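Local coordinates for kelch domain-containing protein (Colletotrichum graminicola M1.001, PDB 5C86), which acts as a fungal alcohol oxidase of the copper-dependent galactose oxidase and glyoxal oxidase family, modelled here without its metal, at residues 373-376 with 381-384; 282-287 with 344-349; 130-135 with 201-206; 146-151 with 157-162; 411-416 with 443-448. One frame throughout, in Å; residues are numbered along the deposited sequence.

Contact 1. Residues 373-376 with 381-384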
# COMPACT_ATOMS: atom_id res chain seq x y z
N LEU A 373 14.72 -14.30 5.91
CA LEU A 373 14.13 -15.58 6.33
C LEU A 373 15.12 -16.72 6.13
O LEU A 373 14.71 -17.85 6.42
CB LEU A 373 12.82 -15.86 5.58
CG LEU A 373 11.69 -14.83 5.80
CD1 LEU A 373 10.43 -15.31 5.09
CD2 LEU A 373 11.40 -14.64 7.27
N PHE A 374 16.33 -16.43 5.74
CA PHE A 374 17.35 -17.47 5.49
C PHE A 374 18.52 -17.20 6.32
O PHE A 374 18.87 -16.07 6.77
CB PHE A 374 17.72 -17.52 4.01
CG PHE A 374 16.55 -17.80 3.15
CD1 PHE A 374 16.09 -19.13 2.98
CD2 PHE A 374 15.74 -16.78 2.56
CE1 PHE A 374 14.94 -19.40 2.30
CE2 PHE A 374 14.65 -17.07 1.85
CZ PHE A 374 14.21 -18.36 1.71
N GLU A 375 19.28 -18.29 6.55
CA GLU A 375 20.53 -18.22 7.20
C GLU A 375 21.60 -17.55 6.33
O GLU A 375 21.29 -17.11 5.23
CB GLU A 375 20.92 -19.66 7.66
CG GLU A 375 20.07 -20.31 8.72
CD GLU A 375 19.94 -19.47 10.04
OE1 GLU A 375 20.81 -18.58 10.30
OE2 GLU A 375 18.89 -19.62 10.75
N ALA A 376 22.85 -17.43 6.79
CA ALA A 376 23.86 -16.66 6.01
C ALA A 376 24.20 -17.30 4.64
O ALA A 376 24.75 -16.65 3.80
CB ALA A 376 25.12 -16.42 6.82
N PRO A 381 16.25 -21.95 5.31
CA PRO A 381 15.30 -21.26 6.14
C PRO A 381 15.78 -21.12 7.55
O PRO A 381 16.21 -22.11 8.24
CB PRO A 381 14.08 -22.08 6.05
CG PRO A 381 14.12 -22.71 4.66
CD PRO A 381 15.57 -23.03 4.58
N ALA A 382 15.82 -19.88 8.03
CA ALA A 382 16.21 -19.60 9.39
C ALA A 382 15.16 -20.01 10.41
O ALA A 382 13.95 -20.04 10.16
CB ALA A 382 16.45 -18.07 9.51
N LYS A 383 15.69 -20.25 11.63
CA LYS A 383 14.84 -20.47 12.76
C LYS A 383 14.37 -19.07 13.18
O LYS A 383 15.19 -18.18 13.37
CB LYS A 383 15.61 -21.21 13.90
CG LYS A 383 14.88 -21.17 15.24
CD LYS A 383 13.72 -22.12 15.18
CE LYS A 383 13.07 -22.27 16.58
NZ LYS A 383 12.85 -20.96 17.24
N ARG A 384 13.09 -18.89 13.26
CA ARG A 384 12.51 -17.56 13.51
C ARG A 384 12.18 -17.43 14.96
O ARG A 384 11.67 -18.37 15.58
CB ARG A 384 11.28 -17.39 12.64
CG ARG A 384 11.56 -17.49 11.16
CD ARG A 384 10.34 -17.38 10.26
NE ARG A 384 9.77 -16.05 10.31
CZ ARG A 384 8.94 -15.56 9.42
NH1 ARG A 384 8.47 -16.40 8.46
NH2 ARG A 384 8.53 -14.32 9.50
O HOH W 1 12.61 -18.97 8.03
O HOH W 2 18.16 -18.80 13.03

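Contact 2. Residues 282-287 with 344-349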
# COMPACT_ATOMS: atom_id res chain seq x y z
N ASN A 282 5.34 -2.27 -8.14
CA ASN A 282 4.86 -2.11 -6.79
C ASN A 282 6.04 -2.06 -5.86
O ASN A 282 7.07 -2.66 -6.12
CB ASN A 282 3.98 -3.25 -6.35
CG ASN A 282 2.62 -3.25 -7.04
OD1 ASN A 282 1.69 -2.69 -6.50
ND2 ASN A 282 2.51 -3.83 -8.21
N ALA A 283 5.92 -1.30 -4.78
CA ALA A 283 6.97 -1.26 -3.77
C ALA A 283 6.41 -1.63 -2.42
O ALA A 283 5.33 -1.18 -2.09
CB ALA A 283 7.59 0.11 -3.67
N VAL A 284 7.14 -2.44 -1.67
CA VAL A 284 6.67 -2.98 -0.41
C VAL A 284 7.72 -2.75 0.65
O VAL A 284 8.84 -3.20 0.52
CB VAL A 284 6.32 -4.47 -0.53
CG1 VAL A 284 5.91 -5.04 0.83
CG2 VAL A 284 5.18 -4.68 -1.54
N VAL A 285 7.33 -2.10 1.76
CA VAL A 285 8.21 -1.98 2.92
C VAL A 285 8.13 -3.22 3.82
O VAL A 285 7.05 -3.71 4.07
CB VAL A 285 8.04 -0.67 3.73
CG1 VAL A 285 6.74 -0.55 4.42
CG2 VAL A 285 9.17 -0.48 4.78
N MET A 286 9.28 -3.69 4.23
CA MET A 286 9.47 -4.85 5.08
C MET A 286 9.81 -4.49 6.53
O MET A 286 10.20 -3.34 6.81
CB MET A 286 10.56 -5.67 4.45
CG MET A 286 10.07 -6.45 3.22
SD MET A 286 11.50 -7.08 2.30
CE MET A 286 11.94 -5.70 1.66
N PRO A 287 9.68 -5.45 7.45
CA PRO A 287 9.87 -5.08 8.86
C PRO A 287 11.22 -4.51 9.20
O PRO A 287 11.26 -3.74 10.19
CB PRO A 287 9.67 -6.40 9.62
CG PRO A 287 9.42 -7.41 8.61
CD PRO A 287 9.01 -6.76 7.33
N ALA A 344 5.92 -12.14 6.79
CA ALA A 344 7.07 -11.38 6.31
C ALA A 344 7.56 -11.76 4.89
O ALA A 344 8.58 -11.25 4.45
CB ALA A 344 8.22 -11.40 7.34
N THR A 345 6.78 -12.60 4.21
CA THR A 345 6.94 -12.81 2.79
C THR A 345 6.10 -11.70 2.09
O THR A 345 5.30 -10.97 2.70
CB THR A 345 6.41 -14.20 2.33
OG1 THR A 345 5.01 -14.21 2.51
CG2 THR A 345 7.15 -15.28 3.10
N ILE A 346 6.28 -11.62 0.76
CA ILE A 346 5.65 -10.61 -0.05
C ILE A 346 4.91 -11.24 -1.21
O ILE A 346 5.52 -11.93 -2.03
CB ILE A 346 6.62 -9.60 -0.59
CG1 ILE A 346 7.50 -9.03 0.53
CG2 ILE A 346 5.84 -8.46 -1.24
CD1 ILE A 346 8.48 -7.93 0.13
N TRP A 347 3.64 -11.05 -1.23
CA TRP A 347 2.83 -11.39 -2.46
C TRP A 347 3.25 -10.57 -3.63
O TRP A 347 3.49 -9.38 -3.53
CB TRP A 347 1.37 -11.13 -2.20
CG TRP A 347 0.55 -10.99 -3.41
CD1 TRP A 347 0.07 -9.78 -3.92
CD2 TRP A 347 0.04 -12.02 -4.23
NE1 TRP A 347 -0.66 -10.03 -5.07
CE2 TRP A 347 -0.70 -11.39 -5.24
CE3 TRP A 347 0.18 -13.41 -4.25
CZ2 TRP A 347 -1.33 -12.14 -6.28
CZ3 TRP A 347 -0.45 -14.16 -5.26
CH2 TRP A 347 -1.16 -13.50 -6.24
N SER A 348 3.39 -11.24 -4.79
CA SER A 348 3.54 -10.57 -6.12
C SER A 348 2.71 -11.33 -7.19
O SER A 348 2.93 -12.56 -7.33
CB SER A 348 4.98 -10.57 -6.53
OG SER A 348 5.13 -10.15 -7.87
N GLY A 349 1.77 -10.62 -7.80
CA GLY A 349 1.03 -11.33 -8.83
C GLY A 349 0.18 -10.44 -9.61
O GLY A 349 0.31 -9.25 -9.61

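Contact 3. Residues 130-135 with 201-206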
# COMPACT_ATOMS: atom_id res chain seq x y z
N LYS A 130 -10.19 9.89 9.35
CA LYS A 130 -11.08 10.21 8.22
C LYS A 130 -10.47 9.65 6.95
O LYS A 130 -9.31 9.25 6.96
CB LYS A 130 -11.30 11.73 8.11
CG LYS A 130 -12.12 12.22 9.30
CD LYS A 130 -12.40 13.69 9.15
CE LYS A 130 -13.27 14.13 10.33
NZ LYS A 130 -13.38 15.61 10.34
N ILE A 131 -11.26 9.60 5.89
CA ILE A 131 -10.77 9.05 4.59
C ILE A 131 -10.76 10.17 3.56
O ILE A 131 -11.86 10.71 3.23
CB ILE A 131 -11.57 7.90 4.03
CG1 ILE A 131 -11.90 6.78 5.01
CG2 ILE A 131 -10.96 7.44 2.75
CD1 ILE A 131 -10.73 6.11 5.71
N PHE A 132 -9.61 10.58 3.10
CA PHE A 132 -9.44 11.71 2.13
C PHE A 132 -9.27 11.11 0.76
O PHE A 132 -8.43 10.17 0.59
CB PHE A 132 -8.24 12.54 2.51
CG PHE A 132 -7.87 13.62 1.56
CD1 PHE A 132 -8.70 14.72 1.35
CD2 PHE A 132 -6.68 13.53 0.83
CE1 PHE A 132 -8.27 15.78 0.55
CE2 PHE A 132 -6.29 14.57 -0.03
CZ PHE A 132 -7.09 15.70 -0.17
N VAL A 133 -10.01 11.64 -0.22
CA VAL A 133 -9.77 11.23 -1.63
C VAL A 133 -9.57 12.46 -2.48
O VAL A 133 -10.14 13.55 -2.20
CB VAL A 133 -10.89 10.36 -2.23
CG1 VAL A 133 -11.21 9.13 -1.40
CG2 VAL A 133 -12.20 11.12 -2.36
N ILE A 134 -8.77 12.29 -3.54
CA ILE A 134 -8.61 13.35 -4.48
C ILE A 134 -8.24 12.79 -5.84
O ILE A 134 -7.60 11.73 -5.96
CB ILE A 134 -7.60 14.41 -3.98
CG1 ILE A 134 -7.70 15.75 -4.79
CG2 ILE A 134 -6.15 13.87 -4.00
CD1 ILE A 134 -6.98 16.89 -4.16
N GLY A 135 -8.63 13.53 -6.87
CA GLY A 135 -8.45 13.07 -8.24
C GLY A 135 -9.27 11.90 -8.70
O GLY A 135 -10.28 11.51 -8.11
N TYR A 201 -1.93 19.24 1.62
CA TYR A 201 -3.35 19.41 1.79
C TYR A 201 -3.67 19.28 3.26
O TYR A 201 -3.02 18.52 4.01
CB TYR A 201 -4.16 18.38 1.04
CG TYR A 201 -4.09 18.55 -0.47
CD1 TYR A 201 -5.01 19.36 -1.10
CD2 TYR A 201 -3.12 17.93 -1.25
CE1 TYR A 201 -4.97 19.54 -2.49
CE2 TYR A 201 -3.07 18.12 -2.61
CZ TYR A 201 -3.99 18.94 -3.24
OH TYR A 201 -4.02 19.14 -4.62
N ASP A 202 -4.63 20.10 3.71
CA ASP A 202 -5.15 20.05 5.06
C ASP A 202 -6.56 19.63 4.91
O ASP A 202 -7.31 20.20 4.10
CB ASP A 202 -5.04 21.44 5.71
CG ASP A 202 -5.52 21.48 7.17
OD1 ASP A 202 -6.09 20.53 7.71
OD2 ASP A 202 -5.31 22.55 7.77
N THR A 203 -6.95 18.58 5.61
CA THR A 203 -8.21 17.98 5.50
C THR A 203 -9.19 18.47 6.57
O THR A 203 -10.30 17.92 6.62
CB THR A 203 -8.14 16.44 5.55
OG1 THR A 203 -7.68 16.04 6.84
CG2 THR A 203 -7.19 15.91 4.41
N LYS A 204 -8.79 19.41 7.39
CA LYS A 204 -9.65 19.84 8.50
C LYS A 204 -10.49 21.05 7.97
O LYS A 204 -10.05 21.78 7.07
CB LYS A 204 -8.80 20.28 9.66
CG LYS A 204 -7.93 19.19 10.28
CD LYS A 204 -7.29 19.70 11.58
CE LYS A 204 -6.40 20.91 11.50
NZ LYS A 204 -5.36 20.95 10.46
N GLY A 205 -11.68 21.24 8.53
CA GLY A 205 -12.44 22.50 8.23
C GLY A 205 -12.91 22.49 6.78
O GLY A 205 -13.51 21.49 6.32
N THR A 206 -12.62 23.58 6.08
CA THR A 206 -12.95 23.71 4.68
C THR A 206 -11.73 23.35 3.80
O THR A 206 -11.77 23.43 2.55
CB THR A 206 -13.51 25.14 4.30
OG1 THR A 206 -12.51 26.10 4.52
CG2 THR A 206 -14.68 25.51 5.18

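Contact 4. Residues 146-151 with 157-162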
# COMPACT_ATOMS: atom_id res chain seq x y z
N GLY A 146 -10.86 17.53 -3.95
CA GLY A 146 -10.74 16.77 -2.69
C GLY A 146 -11.98 16.70 -1.88
O GLY A 146 -12.78 17.66 -1.86
N GLU A 147 -12.22 15.54 -1.24
CA GLU A 147 -13.30 15.38 -0.33
C GLU A 147 -12.87 14.46 0.79
O GLU A 147 -11.92 13.66 0.63
CB GLU A 147 -14.57 14.92 -0.98
CG GLU A 147 -14.59 13.54 -1.68
CD GLU A 147 -15.95 13.28 -2.26
OE1 GLU A 147 -16.06 13.15 -3.50
OE2 GLU A 147 -16.92 13.14 -1.48
N VAL A 148 -13.61 14.51 1.87
CA VAL A 148 -13.24 13.74 3.09
C VAL A 148 -14.44 13.04 3.69
O VAL A 148 -15.55 13.63 3.80
CB VAL A 148 -12.49 14.61 4.04
CG1 VAL A 148 -13.29 15.78 4.63
CG2 VAL A 148 -11.88 13.76 5.19
N TYR A 149 -14.26 11.76 4.06
CA TYR A 149 -15.24 10.93 4.64
C TYR A 149 -15.05 10.85 6.18
O TYR A 149 -13.96 10.48 6.65
CB TYR A 149 -15.22 9.55 4.09
CG TYR A 149 -16.25 8.62 4.60
CD1 TYR A 149 -17.61 8.78 4.30
CD2 TYR A 149 -15.92 7.56 5.40
CE1 TYR A 149 -18.55 7.88 4.75
CE2 TYR A 149 -16.85 6.63 5.89
CZ TYR A 149 -18.22 6.80 5.58
OH TYR A 149 -19.18 5.90 6.11
N ASP A 150 -16.12 11.08 6.93
CA ASP A 150 -16.07 10.98 8.40
C ASP A 150 -16.82 9.73 8.69
O ASP A 150 -18.04 9.66 8.59
CB ASP A 150 -16.71 12.20 9.06
CG ASP A 150 -16.74 12.09 10.61
OD1 ASP A 150 -16.62 10.97 11.11
OD2 ASP A 150 -16.89 13.11 11.26
N PRO A 151 -16.16 8.64 9.12
CA PRO A 151 -16.81 7.38 9.27
C PRO A 151 -17.76 7.35 10.46
O PRO A 151 -18.63 6.52 10.49
CB PRO A 151 -15.65 6.37 9.44
CG PRO A 151 -14.56 7.19 9.93
CD PRO A 151 -14.69 8.49 9.20
N THR A 157 -17.69 15.23 2.71
CA THR A 157 -17.72 16.68 2.62
C THR A 157 -16.65 17.11 1.59
O THR A 157 -15.47 16.72 1.70
CB THR A 157 -17.45 17.26 4.00
OG1 THR A 157 -18.32 16.60 4.95
CG2 THR A 157 -17.69 18.77 4.02
N LYS A 158 -17.01 17.93 0.59
CA LYS A 158 -16.07 18.58 -0.26
C LYS A 158 -15.25 19.56 0.46
O LYS A 158 -15.73 20.26 1.36
CB LYS A 158 -16.78 19.27 -1.46
CG LYS A 158 -17.51 18.25 -2.29
CD LYS A 158 -18.09 18.77 -3.58
CE LYS A 158 -19.28 19.69 -3.24
NZ LYS A 158 -20.09 19.67 -4.47
N LEU A 159 -13.96 19.65 0.11
CA LEU A 159 -13.09 20.55 0.77
C LEU A 159 -12.69 21.61 -0.26
O LEU A 159 -11.84 21.40 -1.14
CB LEU A 159 -11.86 19.81 1.26
CG LEU A 159 -12.17 18.82 2.39
CD1 LEU A 159 -11.00 17.82 2.59
CD2 LEU A 159 -12.52 19.55 3.70
N ALA A 160 -13.35 22.79 -0.20
CA ALA A 160 -13.03 23.88 -1.14
C ALA A 160 -11.56 24.23 -1.18
O ALA A 160 -11.01 24.65 -2.25
CB ALA A 160 -13.86 25.13 -0.78
N GLY A 161 -10.87 24.08 -0.05
CA GLY A 161 -9.48 24.41 0.01
C GLY A 161 -8.53 23.31 -0.46
O GLY A 161 -7.31 23.52 -0.39
N CYS A 162 -9.12 22.22 -0.96
CA CYS A 162 -8.33 21.07 -1.53
C CYS A 162 -8.66 20.75 -2.98
O CYS A 162 -9.18 19.70 -3.29
CB CYS A 162 -8.55 19.82 -0.68
SG CYS A 162 -8.17 19.98 1.07
O HOH W 3 -13.30 19.87 -3.19
O HOH W 4 -17.16 14.55 6.16

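Contact 5. Residues 411-416 with 443-448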
# COMPACT_ATOMS: atom_id res chain seq x y z
N TYR A 411 16.43 -8.19 20.79
CA TYR A 411 15.49 -8.00 19.72
C TYR A 411 15.34 -6.52 19.33
O TYR A 411 15.50 -5.61 20.21
CB TYR A 411 14.12 -8.46 20.15
CG TYR A 411 14.00 -9.97 20.31
CD1 TYR A 411 13.82 -10.80 19.19
CD2 TYR A 411 14.20 -10.58 21.53
CE1 TYR A 411 13.77 -12.18 19.33
CE2 TYR A 411 14.14 -11.96 21.62
CZ TYR A 411 13.89 -12.73 20.51
OH TYR A 411 13.76 -14.10 20.68
N THR A 412 15.02 -6.31 18.07
CA THR A 412 14.46 -5.01 17.61
C THR A 412 13.07 -5.22 17.10
O THR A 412 12.62 -6.34 16.95
CB THR A 412 15.30 -4.41 16.49
OG1 THR A 412 15.40 -5.34 15.38
CG2 THR A 412 16.75 -4.04 16.96
N PHE A 413 12.32 -4.14 16.96
CA PHE A 413 10.94 -4.19 16.73
C PHE A 413 10.49 -3.15 15.69
O PHE A 413 11.08 -2.13 15.46
CB PHE A 413 10.10 -3.99 18.01
CG PHE A 413 10.44 -4.89 19.10
CD1 PHE A 413 11.43 -4.60 20.00
CD2 PHE A 413 9.80 -6.09 19.19
CE1 PHE A 413 11.78 -5.55 20.97
CE2 PHE A 413 10.15 -7.05 20.16
CZ PHE A 413 11.13 -6.77 21.03
N SER A 414 9.38 -3.49 15.04
CA SER A 414 8.71 -2.52 14.16
C SER A 414 7.25 -2.80 14.05
O SER A 414 6.79 -3.90 14.35
CB SER A 414 9.26 -2.41 12.75
OG SER A 414 9.13 -3.62 12.09
N MET A 415 6.46 -1.80 13.72
CA MET A 415 5.02 -1.94 13.47
C MET A 415 4.78 -1.50 12.02
O MET A 415 5.21 -0.43 11.64
CB MET A 415 4.13 -1.22 14.48
CG MET A 415 4.37 0.26 14.64
SD MET A 415 3.60 1.01 16.11
CE MET A 415 1.92 1.34 15.54
N ILE A 416 4.15 -2.34 11.26
CA ILE A 416 3.87 -2.02 9.83
C ILE A 416 2.40 -1.99 9.62
O ILE A 416 1.71 -2.95 9.98
CB ILE A 416 4.56 -3.01 8.88
CG1 ILE A 416 6.10 -2.89 8.99
CG2 ILE A 416 4.17 -2.72 7.43
CD1 ILE A 416 6.87 -3.62 7.95
N LYS A 443 13.30 -11.62 27.31
CA LYS A 443 12.05 -12.17 26.74
C LYS A 443 10.95 -11.11 26.63
O LYS A 443 10.30 -10.93 25.57
CB LYS A 443 11.55 -13.34 27.55
CG LYS A 443 12.43 -14.60 27.42
CD LYS A 443 11.87 -15.83 28.20
CE LYS A 443 10.30 -16.05 28.34
NZ LYS A 443 9.13 -16.29 27.34
N SER A 444 10.80 -10.33 27.66
CA SER A 444 9.73 -9.35 27.65
C SER A 444 10.41 -7.99 27.30
O SER A 444 11.48 -7.65 27.83
CB SER A 444 9.08 -9.23 29.02
OG SER A 444 8.24 -10.38 29.17
N PHE A 445 9.81 -7.28 26.34
CA PHE A 445 10.27 -6.00 25.86
C PHE A 445 9.11 -5.07 25.82
O PHE A 445 8.05 -5.43 25.29
CB PHE A 445 10.90 -6.08 24.52
CG PHE A 445 12.15 -6.85 24.50
CD1 PHE A 445 12.09 -8.23 24.49
CD2 PHE A 445 13.38 -6.21 24.52
CE1 PHE A 445 13.26 -8.96 24.53
CE2 PHE A 445 14.55 -6.95 24.55
CZ PHE A 445 14.44 -8.33 24.59
N THR A 446 9.28 -3.83 26.27
CA THR A 446 8.17 -2.93 26.21
C THR A 446 8.51 -1.80 25.23
O THR A 446 9.59 -1.25 25.27
CB THR A 446 7.82 -2.35 27.60
OG1 THR A 446 7.45 -3.46 28.46
CG2 THR A 446 6.70 -1.32 27.51
N VAL A 447 7.58 -1.51 24.36
CA VAL A 447 7.65 -0.44 23.37
C VAL A 447 6.55 0.56 23.66
O VAL A 447 5.59 0.26 24.38
CB VAL A 447 7.46 -0.98 21.92
CG1 VAL A 447 8.57 -1.92 21.55
CG2 VAL A 447 6.07 -1.62 21.67
N ASN A 448 6.65 1.73 23.05
CA ASN A 448 5.50 2.61 23.09
C ASN A 448 5.13 2.96 21.65
O ASN A 448 5.98 3.32 20.81
CB ASN A 448 5.82 3.95 23.78
CG ASN A 448 6.04 3.86 25.25
OD1 ASN A 448 5.84 2.83 25.94
ND2 ASN A 448 6.41 5.02 25.79

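Contact 1. Residues 373-376 with 381-384
L373 and R384 meet where a leucine methyl lies over the flat end of an arginine: L373 CD2 sits 3.4 Å from R384 CZ, above the centre of one guanidinium face. R384 NE bonds to P472 O and R384 NH2 to D343 O, which helps hold the plane the methyl rests on. The carbonyl of L373 makes the principal bond of the contact, accepting from A382 N, 2.8 Å from L373 O, nearly straight at the hydrogen (166°) although the donor stands above the carbonyl plane. P381 CA adds a CH contact to the same oxygen at 3.5 Å, and a water donates both to it and to A382 O (2.7 Å from the water), so L373 O is gripped from several directions. F374 pairs with P381 as a single backbone bridge that pinches the base of a loop. This loop follows strand 364-369, the final strand of the propeller, and runs on to strand 387-390 of the C-terminal Early set domain. The F374 ring comes back across P381, its CD1 3.7 Å from P381 N and its CE1 beside P381 CG. E375 reaches the second segment through a chain bent at chi2 (-56°), which brings its carboxylate round to the backbone: E375 OE2 lies 3.0 Å from A382 CA, with A382 CB almost as near, and accepts a weak bond from K383 N at 3.4 Å. A second water donates to E375 OE2 and to K383 O, joining the carboxylate to the backbone of 381-384 once more.

Contact 2. Residues 282-287 with 344-349
I346 pushes its whole side chain at V284, which faces it across a layer of apolar atoms, and at M286, whose CG and SD pass its end. The two backbones stand well apart, with V284 CA and I346 CA 7.7 Å from each other, and no hydrogen bond joins the segments. From I346 CB the chain forks. CG2 turns to V284, touching V284 CG2 at 3.8 Å and V284 CG1 at 4.0 Å, so that this methyl nestles against both prongs of the valine. The longer branch leaves beside the backbone N and runs out fully extended (chi2 -177°). Its CG1 serves as a spacer, carrying CD1 to where it meets both V284 CG1 and M286, whose chain passes at about a right angle. Here I346 CD1 packs 3.8 Å from M286 CG and equally close to M286 SD, while V284 CG1 is 3.9 Å from I346 CD1 on the valine side. Near the ends of the segments P287 CG comes within 4.4 Å of A344 CB, a looser touch. Every residue that takes part is buried. The contact joins two successive blades of the propeller, face against face: V284 shares backbone bonds with W292 in its own sheet, and I346 with W368 of strand 364-369 in the next. The I346 side chain also touches W292 and W368, and F464 of strand 459-466, from the C-terminal domain, covers P287 and A344.

Contact 3. Residues 130-135 with 201-206
The F132 and T203 backbones pass at 7.2 Å between CA atoms, too far for strand pairing, and no hydrogen bond crosses; side chains alone fill the gap. T203 CG2 hangs over one face of the F132 ring, shifted toward its rim, 3.9 Å from the ring centroid and 26° off the normal, a CH-pi contact. F132 holds its ring in this place by setting CG trans to the backbone N (chi1 174°). The hydroxyl of the same threonine turns elsewhere, to G187 O. Strand 131-134 belongs to the sheet that carries the Kelch motif and strand 197-202 to the following sheet, so the contact is the face-to-face packing of neighbouring propeller blades. At the far end of the phenylalanine, F132 CZ lies 4.1 Å from Y201 CG, the two planes inclined at 43°. I134 CD1 comes obliquely onto the phenolic end of Y201, 3.7 Å from Y201 CE1 and as close to its CZ and OH, while Y201 OH bonds to P163 O. Just past the packed rings the chain folds into an Asx turn: D202 OD1 accepts K204 N at 2.9 Å and, from the opposite face of the carboxylate, K204 NZ in a salt bridge of the same length.

Contact 4. Residues 146-151 with 157-162
G146 and C162 begin a run of four backbone hydrogen bonds: G146 N gives to C162 O at 2.8 Å, and G146 O takes L159 N at 3.0 Å. V148 and T157 then form a hydrogen-bonded antiparallel pair, closed by V148 N to T157 O and by T157 N to V148 O, each 2.9 Å. Between them E147 and K158 make a non-hydrogen-bonded pair, where E147 CA approaches T157 O at 3.3 Å as a CH contact. The chain of 157-162 can reach G146 twice because it bends away and back through a type I turn from L159 to C162, fastened by C162 N to L159 O. A water bridges V148 O and T157 OG1, the latter at 2.6 Å. E147 and K158 point to one face of the hairpin; there the glutamate, with CG wedged between N and carbonyl (chi1 63°), sends its carboxylate on to Q115 and I116 backbone nitrogens and a salt bridge with R118. V148 occupies the other face together with T157, and L159 lies across the valine, its CD1 3.7 Å from V148 CG1. Strands 147-150 and 155-158 are the last two of the four-stranded Kelch blade. Strand 131-134 pairs with the first of them on its other side, L159 touches F132 of that strand, and G161 bonds to T206 of the next blade.

Contact 5. Residues 411-416 with 443-448
F445 lies with one side of its ring across Y411, just before strand 412-422, and F413 within it, like a lid over their adjoining ends. Beneath its CE1 and CZ end, Y411 turns its edge toward the F445 face, an offset edge-to-face pair with centroids 5.6 Å apart and planes at 79°; Y411 CD2 comes to 3.5 Å from F445 CE1, and Y411 CB also lies over a face of the phenylalanine ring. On the same side, F413 brings its far end under the stem of F445. F413 CZ is 3.6 Å from F445 CB and equally near F445 CG, with the two rings oblique at 49° and their centroids 5.4 Å apart. The fit is reciprocal, because F413 itself fills the groove between F445 and V447: its tip touches the first, and its CD1 the second, at 4.2 Å from V447 CG1. F445 places CG beside its own backbone N (chi1 -66°), which lays the ring toward Y411 while F413 CZ sits beneath CB and CG. The backbones are 8.3 Å apart at F413 CA and V447 CA, the spacing of facing layers in the immunoglobulin-like sandwich of the galactose oxidase Early set domain. I403 of strand 400-405 and L434 of strand 431-438 continue the filling. With no hydrogen bond between the segments, this aromatic cluster probably rests on hydrophobic burial, dispersion and the edge-to-face ring contact, while the one polar tip, Y411 OH, is satisfied at the margin by D407 O.

Contacts 3 and 4 are almost one site: their centres lie 5 Å apart, contact 4 is nested in the loop that contact 3 closes, and I131 O meets Y149 N at 2.7 Å. Contact 2 touches both contact 1, where R384 NH2 is 3.7 Å from A344 CB, and contact 5, through P287 O and S414 OG, 2.9 Å apart and probably hydrogen-bonded. Contacts 1 and 4 stand about 47 Å apart between centres, on opposite sides of the chain's centre. Copper is absent here; of its ligands Y120, H335 and H423, Y120 has its side chain about 11 Å from that of I134 in contact 3.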